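Local atomic coordinates of probable TonB-dependent siderophore receptor PiuA (Acinetobacter baumannii, PDB entry 5FP1), a protein that probably binds iron-chelating siderophores, possibly including ferric enterobactin, at the outer membrane and so starts the uptake of iron. Residues 286-291 / 330-335; 349-354 / 421-426. All coordinates share one frame; numbering follows the deposited sequence.

Contact 1: residues 286-291 / 330-335; sequences ITNTAM and FTDQLA
N288 and D332 meet on diagonally offset positions of two antiparallel strands, their side chains crossing at about a right angle. Each has CG anti to the backbone N (chi1 -172° for N288), beside the carbonyl carbon, and the ends of the two side chains approach each other. N288 ND2 is modelled 2.5 Å from D332 OD1, too short for a normal hydrogen bond, so the detail is doubtful. On the same face A290 CB rests 3.7 Å from D332 OD2 and 4.1 Å from F330 CE1, while I286 and L334 touch obliquely through their CD1 methyls, 3.8 Å apart. This is part of a long hairpin in the TonB-dependent receptor barrel: strands 284-304 and 315-341, paired by regular backbone bonds such as T289 N to Q333 O. The opposite face looks inward, where T289, M291, T331 and Q333 pack on I101 of the plug. Here waters bridge the hydrogen-bonded pairs: one contacts T289 OG1 and donates to Q333 O at 2.8 Å, another does the same for T287 OG1 and A335 O, and a third joins T331 OG1 to M291 O. The side-chain amide of Q333 has its partners in E354 and G100.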
ATOM      1  N   ILE A 286      -7.949 -24.136 -16.649  1.00 25.54           N
ATOM      2  CA  ILE A 286      -6.525 -23.808 -16.715  1.00 25.15           C
ATOM      3  C   ILE A 286      -6.398 -22.369 -17.193  1.00 28.47           C
ATOM      4  O   ILE A 286      -7.066 -21.958 -18.170  1.00 23.51           O
ATOM      5  CB  ILE A 286      -5.732 -24.771 -17.619  1.00 25.20           C
ATOM      6  CG1 ILE A 286      -4.246 -24.439 -17.612  1.00 28.64           C
ATOM      7  CG2 ILE A 286      -6.258 -24.761 -19.062  1.00 28.86           C
ATOM      8  CD1 ILE A 286      -3.507 -24.813 -16.345  1.00 38.52           C
ATOM      9  N   THR A 287      -5.582 -21.592 -16.481  1.00 23.75           N
ATOM     10  CA  THR A 287      -5.434 -20.146 -16.767  1.00 24.42           C
ATOM     11  C   THR A 287      -3.953 -19.823 -16.871  1.00 24.52           C
ATOM     12  O   THR A 287      -3.166 -20.298 -16.055  1.00 21.64           O
ATOM     13  CB  THR A 287      -6.076 -19.290 -15.663  1.00 26.39           C
ATOM     14  OG1 THR A 287      -7.460 -19.626 -15.527  1.00 25.23           O
ATOM     15  CG2 THR A 287      -5.974 -17.806 -15.985  1.00 27.47           C
ATOM     16  N   ASN A 288      -3.568 -19.053 -17.891  1.00 21.97           N
ATOM     17  CA  ASN A 288      -2.242 -18.483 -17.988  1.00 22.46           C
ATOM     18  C   ASN A 288      -2.363 -16.974 -18.043  1.00 25.48           C
ATOM     19  O   ASN A 288      -3.124 -16.423 -18.837  1.00 21.86           O
ATOM     20  CB  ASN A 288      -1.446 -18.957 -19.216  1.00 23.33           C
ATOM     21  CG  ASN A 288       0.003 -18.484 -19.187  1.00 22.03           C
ATOM     22  OD1 ASN A 288       0.377 -17.473 -19.818  1.00 30.51           O
ATOM     23  ND2 ASN A 288       0.804 -19.137 -18.402  1.00 19.40           N
ATOM     24  N   THR A 289      -1.612 -16.307 -17.181  1.00 20.03           N
ATOM     25  CA  THR A 289      -1.598 -14.855 -17.167  1.00 21.33           C
ATOM     26  C   THR A 289      -0.153 -14.396 -17.381  1.00 21.79           C
ATOM     27  O   THR A 289       0.763 -14.797 -16.667  1.00 22.38           O
ATOM     28  CB  THR A 289      -2.168 -14.300 -15.858  1.00 24.38           C
ATOM     29  OG1 THR A 289      -3.425 -14.914 -15.555  1.00 26.73           O
ATOM     30  CG2 THR A 289      -2.352 -12.766 -15.931  1.00 24.46           C
ATOM     31  N   ALA A 290       0.048 -13.586 -18.406  1.00 23.88           N
ATOM     32  CA  ALA A 290       1.352 -12.991 -18.680  1.00 21.23           C
ATOM     33  C   ALA A 290       1.208 -11.480 -18.463  1.00 23.08           C
ATOM     34  O   ALA A 290       0.253 -10.881 -18.976  1.00 23.09           O
ATOM     35  CB  ALA A 290       1.778 -13.314 -20.116  1.00 25.41           C
ATOM     36  N   MET A 291       2.113 -10.880 -17.682  1.00 21.67           N
ATOM     37  CA  MET A 291       2.056  -9.429 -17.352  1.00 21.19           C
ATOM     38  C   MET A 291       3.415  -8.797 -17.576  1.00 19.09           C
ATOM     39  O   MET A 291       4.434  -9.328 -17.172  1.00 20.46           O
ATOM     40  CB  MET A 291       1.583  -9.139 -15.918  1.00 22.93           C
ATOM     41  CG  MET A 291       1.969  -7.712 -15.375  1.00 30.50           C
ATOM     42  SD  MET A 291       0.972  -7.420 -13.897  1.00 51.20           S
ATOM     43  CE  MET A 291       1.942  -6.155 -13.130  1.00 35.52           C
ATOM     44  N   PHE A 330       8.580  -8.847 -16.026  1.00 17.01           N
ATOM     45  CA  PHE A 330       7.723  -9.823 -16.699  1.00 17.30           C
ATOM     46  C   PHE A 330       7.339 -10.892 -15.700  1.00 15.51           C
ATOM     47  O   PHE A 330       8.204 -11.427 -14.994  1.00 19.04           O
ATOM     48  CB  PHE A 330       8.453 -10.512 -17.861  1.00 21.31           C
ATOM     49  CG  PHE A 330       7.669 -11.677 -18.451  1.00 20.58           C
ATOM     50  CD1 PHE A 330       6.512 -11.457 -19.168  1.00 28.17           C
ATOM     51  CD2 PHE A 330       8.077 -12.975 -18.236  1.00 25.16           C
ATOM     52  CE1 PHE A 330       5.772 -12.517 -19.685  1.00 29.39           C
ATOM     53  CE2 PHE A 330       7.345 -14.038 -18.742  1.00 26.28           C
ATOM     54  CZ  PHE A 330       6.181 -13.804 -19.444  1.00 24.94           C
ATOM     55  N   THR A 331       6.050 -11.212 -15.659  1.00 16.89           N
ATOM     56  CA  THR A 331       5.556 -12.286 -14.801  1.00 17.00           C
ATOM     57  C   THR A 331       4.647 -13.198 -15.619  1.00 20.65           C
ATOM     58  O   THR A 331       3.835 -12.720 -16.414  1.00 19.83           O
ATOM     59  CB  THR A 331       4.764 -11.696 -13.608  1.00 19.68           C
ATOM     60  OG1 THR A 331       5.586 -10.749 -12.910  1.00 19.32           O
ATOM     61  CG2 THR A 331       4.333 -12.797 -12.631  1.00 21.56           C
ATOM     62  N   ASP A 332       4.772 -14.502 -15.411  1.00 19.54           N
ATOM     63  CA  ASP A 332       3.802 -15.450 -15.959  1.00 19.13           C
ATOM     64  C   ASP A 332       3.321 -16.358 -14.828  1.00 17.44           C
ATOM     65  O   ASP A 332       4.140 -16.933 -14.110  1.00 20.17           O
ATOM     66  CB  ASP A 332       4.417 -16.276 -17.068  1.00 19.10           C
ATOM     67  CG  ASP A 332       3.368 -17.050 -17.848  1.00 23.85           C
ATOM     68  OD1 ASP A 332       2.781 -18.009 -17.279  1.00 23.52           O
ATOM     69  OD2 ASP A 332       3.072 -16.637 -18.987  1.00 25.08           O
ATOM     70  N   GLN A 333       2.007 -16.465 -14.678  1.00 17.89           N
ATOM     71  CA  GLN A 333       1.383 -17.397 -13.716  1.00 20.45           C
ATOM     72  C   GLN A 333       0.515 -18.393 -14.481  1.00 21.03           C
ATOM     73  O   GLN A 333      -0.354 -17.998 -15.263  1.00 23.57           O
ATOM     74  CB  GLN A 333       0.446 -16.668 -12.762  1.00 18.97           C
ATOM     75  CG  GLN A 333       1.100 -15.656 -11.874  1.00 23.63           C
ATOM     76  CD  GLN A 333       0.094 -14.956 -10.972  1.00 25.24           C
ATOM     77  OE1 GLN A 333      -1.076 -14.827 -11.320  1.00 27.48           O
ATOM     78  NE2 GLN A 333       0.562 -14.474  -9.824  1.00 26.09           N
ATOM     79  N   LEU A 334       0.698 -19.671 -14.183  1.00 21.13           N
ATOM     80  CA  LEU A 334      -0.109 -20.749 -14.772  1.00 20.80           C
ATOM     81  C   LEU A 334      -0.807 -21.444 -13.611  1.00 22.93           C
ATOM     82  O   LEU A 334      -0.141 -21.865 -12.667  1.00 23.27           O
ATOM     83  CB  LEU A 334       0.826 -21.725 -15.496  1.00 23.05           C
ATOM     84  CG  LEU A 334       0.227 -22.947 -16.196  1.00 25.26           C
ATOM     85  CD1 LEU A 334      -0.655 -22.477 -17.337  1.00 25.96           C
ATOM     86  CD2 LEU A 334       1.359 -23.812 -16.707  1.00 31.51           C
ATOM     87  N   ALA A 335      -2.139 -21.471 -13.630  1.00 21.46           N
ATOM     88  CA  ALA A 335      -2.917 -21.975 -12.505  1.00 22.80           C
ATOM     89  C   ALA A 335      -4.007 -22.901 -13.014  1.00 26.73           C
ATOM     90  O   ALA A 335      -4.762 -22.548 -13.919  1.00 24.22           O
ATOM     91  CB  ALA A 335      -3.573 -20.845 -11.741  1.00 23.52           C
TER
HETATM   92  O   HOH W   1      -7.282 -21.308 -13.415  1.00 30.87           O
HETATM   93  O   HOH W   2      -2.966 -17.467 -14.379  1.00 29.96           O
HETATM   94  O   HOH W   3       5.162  -8.364 -14.157  1.00 24.32           O

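Contact 2: residues 349-354 / 421-426; sequences FNVGAE and VYLLDN
V421 starts the pairing with its alpha carbon, which lies 3.3 Å from G352 O in a CA-H...O contact. Next, Y422 takes hold of the same glycine twice through the backbone, Y422 N to G352 O at 3.0 Å and G352 N to Y422 O at 3.1 Å. Its CG sits between the backbone N and the carbonyl carbon (chi1 66°), and the ring lies across the neighbouring strand, with G352 N 3.5 Å above one face, toward the rim. An inward-facing aromatic laid over a glycine of the adjacent strand fits the mortise-tenon joint known from outer-membrane beta barrels. Beyond the glycine, Y422 OH donates to N350 OD1 at 2.7 Å, tilted 32° from the carbonyl plane of that amide; N350 ND2 goes to the carbonyl of S31, and K32 makes a cation-pi contact with the ring. L423 turns to the other face, beside V351, whose two deposited conformers leave the fit between them uncertain. At L424 the backbone closes a second hydrogen-bonded pair with N350, L424 N reaching N350 O at 2.7 Å, and L424 CB lies 3.4 Å from N350 O. D425 OD1 comes within 4.0 Å of F349 CB, while D425 OD2 is hydrogen-bonded to H347 ND1.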
ATOM      1  N   PHE A 349      -9.683 -26.211  -5.222  1.00 22.20           N
ATOM      2  CA  PHE A 349      -8.230 -26.116  -5.347  1.00 22.67           C
ATOM      3  C   PHE A 349      -7.730 -25.064  -6.338  1.00 23.05           C
ATOM      4  O   PHE A 349      -8.453 -24.596  -7.221  1.00 24.85           O
ATOM      5  CB  PHE A 349      -7.653 -27.469  -5.737  1.00 24.59           C
ATOM      6  CG  PHE A 349      -8.051 -27.917  -7.115  1.00 30.39           C
ATOM      7  CD1 PHE A 349      -7.326 -27.519  -8.225  1.00 32.41           C
ATOM      8  CD2 PHE A 349      -9.136 -28.767  -7.298  1.00 34.02           C
ATOM      9  CE1 PHE A 349      -7.683 -27.933  -9.501  1.00 29.20           C
ATOM     10  CE2 PHE A 349      -9.491 -29.187  -8.567  1.00 33.18           C
ATOM     11  CZ  PHE A 349      -8.772 -28.761  -9.668  1.00 31.67           C
ATOM     12  N   ASN A 350      -6.466 -24.742  -6.166  1.00 22.84           N
ATOM     13  CA  ASN A 350      -5.725 -23.898  -7.079  1.00 21.94           C
ATOM     14  C   ASN A 350      -4.317 -24.399  -6.941  1.00 22.67           C
ATOM     15  O   ASN A 350      -3.719 -24.356  -5.843  1.00 22.11           O
ATOM     16  CB  ASN A 350      -5.876 -22.415  -6.705  1.00 24.44           C
ATOM     17  CG  ASN A 350      -5.145 -21.495  -7.669  1.00 19.77           C
ATOM     18  OD1 ASN A 350      -4.144 -21.885  -8.256  1.00 20.01           O
ATOM     19  ND2 ASN A 350      -5.642 -20.290  -7.835  1.00 24.29           N
ATOM     20  N   VAL A 351      -3.806 -24.974  -8.025  0.50 19.48           N
ATOM     21  CA  VAL A 351      -2.435 -25.438  -8.077  0.50 18.83           C
ATOM     22  C   VAL A 351      -1.754 -24.779  -9.275  0.50 21.64           C
ATOM     23  O   VAL A 351      -2.382 -24.550 -10.308  0.50 22.42           O
ATOM     24  CB  VAL A 351      -2.363 -26.976  -8.165  0.50 23.17           C
ATOM     25  CG1 VAL A 351      -3.158 -27.591  -7.019  0.50 26.90           C
ATOM     26  CG2 VAL A 351      -2.886 -27.483  -9.507  0.50 18.70           C
ATOM     27  N   GLY A 352      -0.477 -24.451  -9.137  1.00 20.85           N
ATOM     28  CA  GLY A 352       0.164 -23.611 -10.141  1.00 23.15           C
ATOM     29  C   GLY A 352       1.625 -23.352 -10.016  1.00 20.75           C
ATOM     30  O   GLY A 352       2.318 -23.902  -9.152  1.00 20.77           O
ATOM     31  N   ALA A 353       2.107 -22.524 -10.941  1.00 20.19           N
ATOM     32  CA  ALA A 353       3.505 -22.233 -11.042  1.00 20.26           C
ATOM     33  C   ALA A 353       3.639 -20.777 -11.483  1.00 20.15           C
ATOM     34  O   ALA A 353       2.741 -20.244 -12.122  1.00 19.46           O
ATOM     35  CB  ALA A 353       4.146 -23.137 -12.059  1.00 24.91           C
ATOM     36  N   GLU A 354       4.754 -20.158 -11.144  1.00 17.32           N
ATOM     37  CA  GLU A 354       4.964 -18.768 -11.502  1.00 18.57           C
ATOM     38  C   GLU A 354       6.420 -18.516 -11.825  1.00 18.13           C
ATOM     39  O   GLU A 354       7.319 -19.142 -11.239  1.00 20.78           O
ATOM     40  CB  GLU A 354       4.476 -17.865 -10.365  1.00 22.05           C
ATOM     41  CG  GLU A 354       4.646 -16.389 -10.695  1.00 29.50           C
ATOM     42  CD  GLU A 354       4.040 -15.445  -9.659  1.00 38.51           C
ATOM     43  OE1 GLU A 354       2.986 -15.767  -9.065  1.00 32.95           O
ATOM     44  OE2 GLU A 354       4.611 -14.363  -9.473  1.00 32.61           O
ATOM     45  N   VAL A 421       6.238 -22.883  -7.278  0.50 18.75           N
ATOM     46  CA  VAL A 421       5.188 -23.856  -7.498  0.50 18.73           C
ATOM     47  C   VAL A 421       4.393 -23.923  -6.194  0.50 19.15           C
ATOM     48  O   VAL A 421       4.983 -23.839  -5.119  0.50 17.41           O
ATOM     49  CB  VAL A 421       5.786 -25.258  -7.768  0.50 19.68           C
ATOM     50  CG1 VAL A 421       4.687 -26.258  -8.118  0.50 19.35           C
ATOM     51  CG2 VAL A 421       6.854 -25.204  -8.853  0.50 23.13           C
ATOM     52  N   TYR A 422       3.071 -24.063  -6.278  1.00 17.94           N
ATOM     53  CA  TYR A 422       2.253 -24.131  -5.099  1.00 20.98           C
ATOM     54  C   TYR A 422       1.026 -25.037  -5.290  1.00 20.58           C
ATOM     55  O   TYR A 422       0.602 -25.339  -6.405  1.00 21.23           O
ATOM     56  CB  TYR A 422       1.769 -22.711  -4.704  1.00 17.06           C
ATOM     57  CG  TYR A 422       0.854 -22.142  -5.741  1.00 19.13           C
ATOM     58  CD1 TYR A 422       1.359 -21.495  -6.866  1.00 20.08           C
ATOM     59  CD2 TYR A 422      -0.516 -22.314  -5.647  1.00 21.25           C
ATOM     60  CE1 TYR A 422       0.511 -21.032  -7.860  1.00 20.51           C
ATOM     61  CE2 TYR A 422      -1.360 -21.859  -6.632  1.00 22.97           C
ATOM     62  CZ  TYR A 422      -0.841 -21.227  -7.738  1.00 22.27           C
ATOM     63  OH  TYR A 422      -1.713 -20.771  -8.692  1.00 23.18           O
ATOM     64  N   LEU A 423       0.470 -25.448  -4.161  1.00 21.19           N
ATOM     65  CA  LEU A 423      -0.820 -26.129  -4.100  1.00 23.13           C
ATOM     66  C   LEU A 423      -1.654 -25.476  -3.020  1.00 22.97           C
ATOM     67  O   LEU A 423      -1.187 -25.321  -1.875  1.00 20.77           O
ATOM     68  CB  LEU A 423      -0.641 -27.582  -3.675  1.00 28.04           C
ATOM     69  CG  LEU A 423       0.254 -28.575  -4.407  1.00 40.56           C
ATOM     70  CD1 LEU A 423      -0.051 -28.636  -5.885  1.00 45.97           C
ATOM     71  CD2 LEU A 423       1.719 -28.276  -4.169  1.00 50.80           C
ATOM     72  N   LEU A 424      -2.884 -25.126  -3.360  1.00 21.75           N
ATOM     73  CA  LEU A 424      -3.842 -24.632  -2.396  1.00 21.25           C
ATOM     74  C   LEU A 424      -5.086 -25.492  -2.540  1.00 24.17           C
ATOM     75  O   LEU A 424      -5.547 -25.732  -3.652  1.00 24.08           O
ATOM     76  CB  LEU A 424      -4.216 -23.169  -2.661  1.00 23.35           C
ATOM     77  CG  LEU A 424      -3.101 -22.138  -2.484  1.00 24.78           C
ATOM     78  CD1 LEU A 424      -3.458 -20.869  -3.237  1.00 23.66           C
ATOM     79  CD2 LEU A 424      -2.860 -21.797  -1.024  1.00 28.32           C
ATOM     80  N   ASP A 425      -5.608 -25.980  -1.419  1.00 23.28           N
ATOM     81  CA  ASP A 425      -6.782 -26.867  -1.444  1.00 25.93           C
ATOM     82  C   ASP A 425      -7.583 -26.666  -0.167  1.00 26.89           C
ATOM     83  O   ASP A 425      -7.041 -26.744   0.942  1.00 26.02           O
ATOM     84  CB  ASP A 425      -6.311 -28.315  -1.585  1.00 28.69           C
ATOM     85  CG  ASP A 425      -7.458 -29.326  -1.798  1.00 31.85           C
ATOM     86  OD1 ASP A 425      -8.605 -28.932  -2.091  1.00 32.72           O
ATOM     87  OD2 ASP A 425      -7.175 -30.543  -1.673  1.00 35.81           O
ATOM     88  N   ASN A 426      -8.857 -26.345  -0.323  1.00 24.98           N
ATOM     89  CA  ASN A 426      -9.757 -26.295   0.794  1.00 26.83           C
ATOM     90  C   ASN A 426     -10.695 -27.506   0.691  1.00 30.27           C
ATOM     91  O   ASN A 426     -11.467 -27.607  -0.250  1.00 34.52           O
ATOM     92  CB  ASN A 426     -10.535 -24.986   0.821  1.00 30.82           C
ATOM     93  CG  ASN A 426     -11.443 -24.872   2.041  1.00 33.49           C
ATOM     94  OD1 ASN A 426     -12.544 -25.427   2.058  1.00 36.56           O
ATOM     95  ND2 ASN A 426     -10.989 -24.157   3.061  1.00 36.03           N
TER

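Contacts 1 and 2 lie in one run of four neighbouring barrel strands, 284-304, 315-341, 346-368 and 405-428, with their centres 13 Å apart. The middle two strands are themselves paired: L334 O of contact 1 and A353 N of contact 2 are 2.9 Å apart, a probable backbone hydrogen bond. Inside the barrel, Q333 NE2 lies 2.9 Å from E354 OE1, a probable hydrogen bond, and A335 touches both N350 and Y422. The inner faces of both contacts meet residues within the barrel, G100 and I101 for contact 1, S31 and K32 for contact 2. On the outer side, C8E detergent molecules approach F330 to about 4 Å and L423 to about 3 Å, nearest atoms, consistent with a lipid-facing wall.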